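DyP-type peroxidase (Pleurotus ostreatus PC15, PDB 6FSK) is a heme b peroxidase of the dye-decolorizing family that probably uses hydrogen peroxide to oxidise dyes and manganese(II). Local coordinates at residues L109-S114 with T241-F246; F406-V411 with P418-V423. The protein carries 1 engineered substitution. All blocks are in the same frame, centred on the assembly; numbering follows the deposited sequence.

Contact 1 lies in the protein core and contact 2 near the surface. Their centres are 28 Å apart, they share no helix or strand, and they do not touch. Contact 1 joins the end of helix 102-109 to a strand of the large antiparallel sheet, close to the heme. It is a buried ion pair with one leucine methyl laid over it. Contact 2 joins neighbours in sequence, helix 408-412 and the turn that follows it a few residues later. It is made of aliphatic side chains and one backbone carbonyl, with proline, aspartate and asparagine at its margin. Charge is thus matched inside, while apolar groups close the outer loop.

Contact 1 of 2, residues L109-S114 with T241-F246; sequences LGDPGS and TFRYLF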
loop_
_atom_site.group_PDB
_atom_site.type_symbol
_atom_site.label_atom_id
_atom_site.label_comp_id
_atom_site.label_asym_id
_atom_site.label_seq_id
_atom_site.Cartn_x
_atom_site.Cartn_y
_atom_site.Cartn_z
ATOM N N LEU A 109 9.809 6.725 9.865
ATOM C CA LEU A 109 9.034 6.865 8.606
ATOM C C LEU A 109 8.906 8.300 8.185
ATOM O O LEU A 109 8.633 8.625 6.984
ATOM C CB LEU A 109 7.652 6.224 8.665
ATOM C CG LEU A 109 7.552 4.744 8.987
ATOM C CD1 LEU A 109 6.091 4.333 9.100
ATOM C CD2 LEU A 109 8.282 3.894 7.991
ATOM N N GLY A 110 9.031 9.241 9.130
ATOM C CA GLY A 110 8.910 10.656 8.829
ATOM C C GLY A 110 7.582 11.302 9.178
ATOM O O GLY A 110 7.350 12.462 8.783
ATOM N N ASP A 111 6.726 10.612 9.903
ATOM C CA ASP A 111 5.411 11.106 10.248
ATOM C C ASP A 111 5.570 12.367 11.104
ATOM O O ASP A 111 6.452 12.470 11.927
ATOM C CB ASP A 111 4.605 10.107 11.059
ATOM C CG ASP A 111 4.045 8.940 10.220
ATOM O OD1 ASP A 111 4.617 8.696 9.133
ATOM O OD2 ASP A 111 3.106 8.237 10.655
ATOM N N PRO A 112 4.632 13.296 10.918
ATOM C CA PRO A 112 4.539 14.415 11.891
ATOM C C PRO A 112 4.331 13.904 13.306
ATOM O O PRO A 112 3.686 12.854 13.532
ATOM C CB PRO A 112 3.323 15.199 11.424
ATOM C CG PRO A 112 3.052 14.769 10.007
ATOM C CD PRO A 112 3.490 13.302 9.988
ATOM N N GLY A 113 4.871 14.627 14.288
ATOM C CA GLY A 113 4.794 14.127 15.636
ATOM C C GLY A 113 5.561 15.027 16.569
ATOM O O GLY A 113 6.003 16.056 16.126
ATOM N N SER A 114 5.625 14.610 17.817
ATOM C CA SER A 114 6.433 15.365 18.808
ATOM C C SER A 114 7.167 14.434 19.674
ATOM O O SER A 114 6.838 13.257 19.766
ATOM C CB SER A 114 5.522 16.291 19.615
ATOM O OG SER A 114 4.462 15.554 20.176
ATOM N N THR A 241 0.974 -4.247 6.402
ATOM C CA THR A 241 1.158 -2.830 6.819
ATOM C C THR A 241 -0.111 -2.072 6.544
ATOM O O THR A 241 -0.591 -2.051 5.419
ATOM C CB THR A 241 2.348 -2.211 6.067
ATOM O OG1 THR A 241 3.561 -2.836 6.479
ATOM C CG2 THR A 241 2.407 -0.700 6.407
ATOM N N PHE A 242 -0.652 -1.403 7.598
ATOM C CA PHE A 242 -1.802 -0.490 7.469
ATOM C C PHE A 242 -1.375 0.934 7.698
ATOM O O PHE A 242 -0.677 1.185 8.682
ATOM C CB PHE A 242 -2.898 -0.838 8.458
ATOM C CG PHE A 242 -4.010 0.160 8.479
ATOM C CD1 PHE A 242 -4.886 0.302 7.423
ATOM C CD2 PHE A 242 -4.183 0.970 9.582
ATOM C CE1 PHE A 242 -5.952 1.227 7.505
ATOM C CE2 PHE A 242 -5.209 1.907 9.610
ATOM C CZ PHE A 242 -6.003 2.061 8.559
ATOM N N ARG A 243 -1.761 1.839 6.791
ATOM C CA ARG A 243 -1.510 3.295 6.924
ATOM C C ARG A 243 -2.772 4.035 6.627
ATOM O O ARG A 243 -3.389 3.861 5.580
ATOM C CB ARG A 243 -0.392 3.780 5.995
ATOM C CG ARG A 243 0.941 3.066 6.254
ATOM C CD ARG A 243 1.770 3.773 7.309
ATOM N NE ARG A 243 2.355 5.056 6.942
ATOM C CZ ARG A 243 2.753 5.995 7.785
ATOM N NH1 ARG A 243 2.519 5.901 9.080
ATOM N NH2 ARG A 243 3.302 7.080 7.274
ATOM N N TYR A 244 -3.199 4.850 7.590
ATOM C CA TYR A 244 -4.433 5.645 7.399
ATOM C C TYR A 244 -4.087 6.991 6.803
ATOM O O TYR A 244 -3.551 7.872 7.540
ATOM C CB TYR A 244 -5.049 5.802 8.775
ATOM C CG TYR A 244 -6.462 6.312 8.855
ATOM C CD1 TYR A 244 -7.300 6.356 7.796
ATOM C CD2 TYR A 244 -6.982 6.633 10.111
ATOM C CE1 TYR A 244 -8.640 6.743 7.931
ATOM C CE2 TYR A 244 -8.281 7.046 10.223
ATOM C CZ TYR A 244 -9.104 7.060 9.173
ATOM O OH TYR A 244 -10.454 7.479 9.349
ATOM N N LEU A 245 -4.158 7.058 5.486
ATOM C CA LEU A 245 -3.513 8.180 4.759
ATOM C C LEU A 245 -4.506 9.191 4.272
ATOM O O LEU A 245 -5.238 8.942 3.334
ATOM C CB LEU A 245 -2.651 7.687 3.612
ATOM C CG LEU A 245 -1.509 6.784 4.056
ATOM C CD1 LEU A 245 -0.717 6.317 2.788
ATOM C CD2 LEU A 245 -0.502 7.391 5.008
ATOM N N PHE A 246 -4.598 10.331 4.938
ATOM C CA PHE A 246 -5.569 11.360 4.485
ATOM C C PHE A 246 -4.938 12.087 3.303
ATOM O O PHE A 246 -3.713 12.304 3.297
ATOM C CB PHE A 246 -5.865 12.341 5.643
ATOM C CG PHE A 246 -6.820 11.800 6.634
ATOM C CD1 PHE A 246 -6.482 10.778 7.472
ATOM C CD2 PHE A 246 -8.110 12.283 6.728
ATOM C CE1 PHE A 246 -7.406 10.183 8.336
ATOM C CE2 PHE A 246 -9.008 11.750 7.651
ATOM C CZ PHE A 246 -8.649 10.707 8.452
#
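D111 and R243 form a buried salt bridge in a DyP-type peroxidase fold. D111 follows helix 102-109 and lies in the sequence range of the DyP dimeric alpha+beta barrel family. R243 sits on strand 238-247, in the range of the Dyp-type peroxidase C-terminal family. That strand runs between strands 462-472 and 379-386 in the large antiparallel sheet.

The polar part is a two-pronged, end-on grip. R243 NH2 bonds to D111 OD1 at 2.8 Å, and R243 NH1 bonds to D111 OD2 at 2.9 Å. Both bonds are fairly straight, with N-H...O angles of 160° and 166° respectively. The carboxylate and guanidinium planes are nearly coplanar, 27° apart. OD2 takes NH1 on its syn lone pair. OD1 also meets its donor on the syn side, somewhat out of the carboxylate plane. The arginine chain bends at chi2 and chi3, which turns its end toward the aspartate.

More hydrogen bonds fix both groups. Q433 NE2 reaches D111 OD1, and W124 NE1 reaches D111 OD2, so each carboxylate oxygen has a second donor. Q102 OE1 accepts from R243 NH1. The buried charges therefore have neutral polar partners as well as each other, which probably favours the ionised pair.

The backbone sets the approach. G110 ends the helix in a Schellman motif with positive phi, and the chain turns there to bring D111 to the arginine. On the strand, L245 touches the heme, while the R243 side chain is about 5 Å from it and packs on F382, a heme-binding residue.

The apolar part is small. L109 comes over one face of the guanidinium, offset toward its rim. Its CD1 lies 3.9 Å from R243 NH1 and 4.0 Å from R243 CZ.

Contact 2 of 2, residues F406-V411 with P418-V423; sequences FPVNAV and PPLDGV
V408 and V411 face the turn and make the tight part of the contact. V408 CG2 is 3.9 Å from V423 CG1, and the two side chains cross at about a right angle. The same methyl lies 3.7 Å from V423 O, a van der Waals approach to the carbonyl. V408 CG1 stops 4.1 Å from L420 CB. With CG1 anti to the backbone N (chi1 170°), both methyls of V408 face the turn, and each lies against V423 O. With an alanine here both methyls are gone, and L420 CB and V423 CG1 would probably lose their packing against the helix.

One helical turn further on, V411 CG2 meets L420 CD1 at 3.7 Å, again crosswise. Both residues are buried, and L316 of helix 315-318 packs on both.

The contact joins the start of helix 408-412 to a chain reversal just after it. P407, preceded by a cis peptide bond, is at the N-cap. On the other segment, residues 418-420 form a short 3-10 segment that runs into a type II beta turn from L420 to V423. V423 N bonds to L420 O at 3.0 Å and closes this turn. G422 has the positive phi of the turn's third position.

The outer side is looser. The CB atoms of N409 and D421 point away from the opposite segment. P418, P419, D421 and G422 are exposed, while P425 packs against V408 beside the turn.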
loop_
_atom_site.group_PDB
_atom_site.type_symbol
_atom_site.label_atom_id
_atom_site.label_comp_id
_atom_site.label_asym_id
_atom_site.label_seq_id
_atom_site.Cartn_x
_atom_site.Cartn_y
_atom_site.Cartn_z
ATOM N N PHE A 406 18.018 9.658 -3.709
ATOM C CA PHE A 406 17.689 8.388 -4.363
ATOM C C PHE A 406 16.948 8.617 -5.697
ATOM O O PHE A 406 15.992 9.411 -5.680
ATOM C CB PHE A 406 16.838 7.490 -3.434
ATOM C CG PHE A 406 16.482 6.186 -4.065
ATOM C CD1 PHE A 406 17.435 5.192 -4.138
ATOM C CD2 PHE A 406 15.309 5.984 -4.747
ATOM C CE1 PHE A 406 17.207 3.958 -4.762
ATOM C CE2 PHE A 406 15.049 4.813 -5.434
ATOM C CZ PHE A 406 15.995 3.778 -5.439
ATOM N N PRO A 407 17.322 8.005 -6.827
ATOM C CA PRO A 407 18.181 6.847 -6.950
ATOM C C PRO A 407 19.606 7.180 -7.437
ATOM O O PRO A 407 20.380 6.273 -7.716
ATOM C CB PRO A 407 17.517 6.071 -8.075
ATOM C CG PRO A 407 16.959 7.104 -8.922
ATOM C CD PRO A 407 16.438 8.165 -7.976
ATOM N N VAL A 408 19.964 8.439 -7.444
ATOM C CA VAL A 408 21.303 8.832 -7.883
ATOM C C VAL A 408 22.367 8.247 -6.952
ATOM O O VAL A 408 23.429 7.744 -7.384
ATOM C CB VAL A 408 21.417 10.397 -8.040
ATOM C CG1 VAL A 408 22.893 10.771 -8.244
ATOM C CG2 VAL A 408 20.558 10.853 -9.217
ATOM N N ASN A 409 22.139 8.354 -5.648
ATOM C CA ASN A 409 23.068 7.908 -4.623
ATOM C C ASN A 409 23.363 6.392 -4.826
ATOM O O ASN A 409 24.511 5.931 -4.881
ATOM C CB ASN A 409 22.566 8.241 -3.219
ATOM C CG ASN A 409 21.171 7.699 -2.839
ATOM O OD1 ASN A 409 20.463 7.085 -3.629
ATOM N ND2 ASN A 409 20.732 8.021 -1.585
ATOM N N ALA A 410 22.320 5.636 -5.128
ATOM C CA ALA A 410 22.458 4.190 -5.254
ATOM C C ALA A 410 23.290 3.836 -6.430
ATOM O O ALA A 410 24.196 2.954 -6.289
ATOM C CB ALA A 410 21.117 3.526 -5.392
ATOM N N VAL A 411 23.056 4.463 -7.585
ATOM C CA VAL A 411 23.823 4.058 -8.764
ATOM C C VAL A 411 25.244 4.638 -8.796
ATOM O O VAL A 411 26.167 3.993 -9.303
ATOM C CB VAL A 411 23.169 4.291 -10.108
ATOM C CG1 VAL A 411 21.968 3.431 -10.226
ATOM C CG2 VAL A 411 22.826 5.776 -10.337
ATOM N N PRO A 418 28.975 10.746 -14.960
ATOM C CA PRO A 418 29.000 12.163 -15.156
ATOM C C PRO A 418 27.644 12.835 -15.480
ATOM O O PRO A 418 27.410 13.968 -14.965
ATOM C CB PRO A 418 30.011 12.332 -16.283
ATOM C CG PRO A 418 30.942 11.146 -16.076
ATOM C CD PRO A 418 30.088 10.028 -15.615
ATOM N N PRO A 419 26.744 12.164 -16.262
ATOM C CA PRO A 419 25.419 12.813 -16.493
ATOM C C PRO A 419 24.607 12.994 -15.258
ATOM O O PRO A 419 23.622 13.747 -15.345
ATOM C CB PRO A 419 24.711 11.820 -17.406
ATOM C CG PRO A 419 25.771 11.045 -18.042
ATOM C CD PRO A 419 26.886 10.965 -17.095
ATOM N N LEU A 420 24.979 12.343 -14.148
ATOM C CA LEU A 420 24.244 12.494 -12.868
ATOM C C LEU A 420 24.934 13.485 -11.932
ATOM O O LEU A 420 24.487 13.677 -10.810
ATOM C CB LEU A 420 24.007 11.203 -12.188
ATOM C CG LEU A 420 23.090 10.242 -12.979
ATOM C CD1 LEU A 420 23.000 8.924 -12.279
ATOM C CD2 LEU A 420 21.704 10.835 -13.213
ATOM N N ASP A 421 26.028 14.140 -12.369
ATOM C CA ASP A 421 26.652 15.094 -11.456
ATOM C C ASP A 421 25.674 16.225 -11.101
ATOM O O ASP A 421 25.070 16.801 -11.954
ATOM C CB ASP A 421 27.884 15.757 -12.128
ATOM C CG ASP A 421 29.026 14.816 -12.329
ATOM O OD1 ASP A 421 29.146 13.777 -11.652
ATOM O OD2 ASP A 421 29.880 15.147 -13.222
ATOM N N GLY A 422 25.563 16.489 -9.815
ATOM C CA GLY A 422 24.702 17.517 -9.310
ATOM C C GLY A 422 23.210 17.164 -9.301
ATOM O O GLY A 422 22.376 18.009 -8.896
ATOM N N VAL A 423 22.845 15.977 -9.803
ATOM C CA VAL A 423 21.385 15.699 -9.899
ATOM C C VAL A 423 20.895 15.201 -8.519
ATOM O O VAL A 423 21.448 14.222 -7.935
ATOM C CB VAL A 423 21.104 14.603 -10.955
ATOM C CG1 VAL A 423 19.635 14.220 -10.941
ATOM C CG2 VAL A 423 21.524 15.053 -12.300
#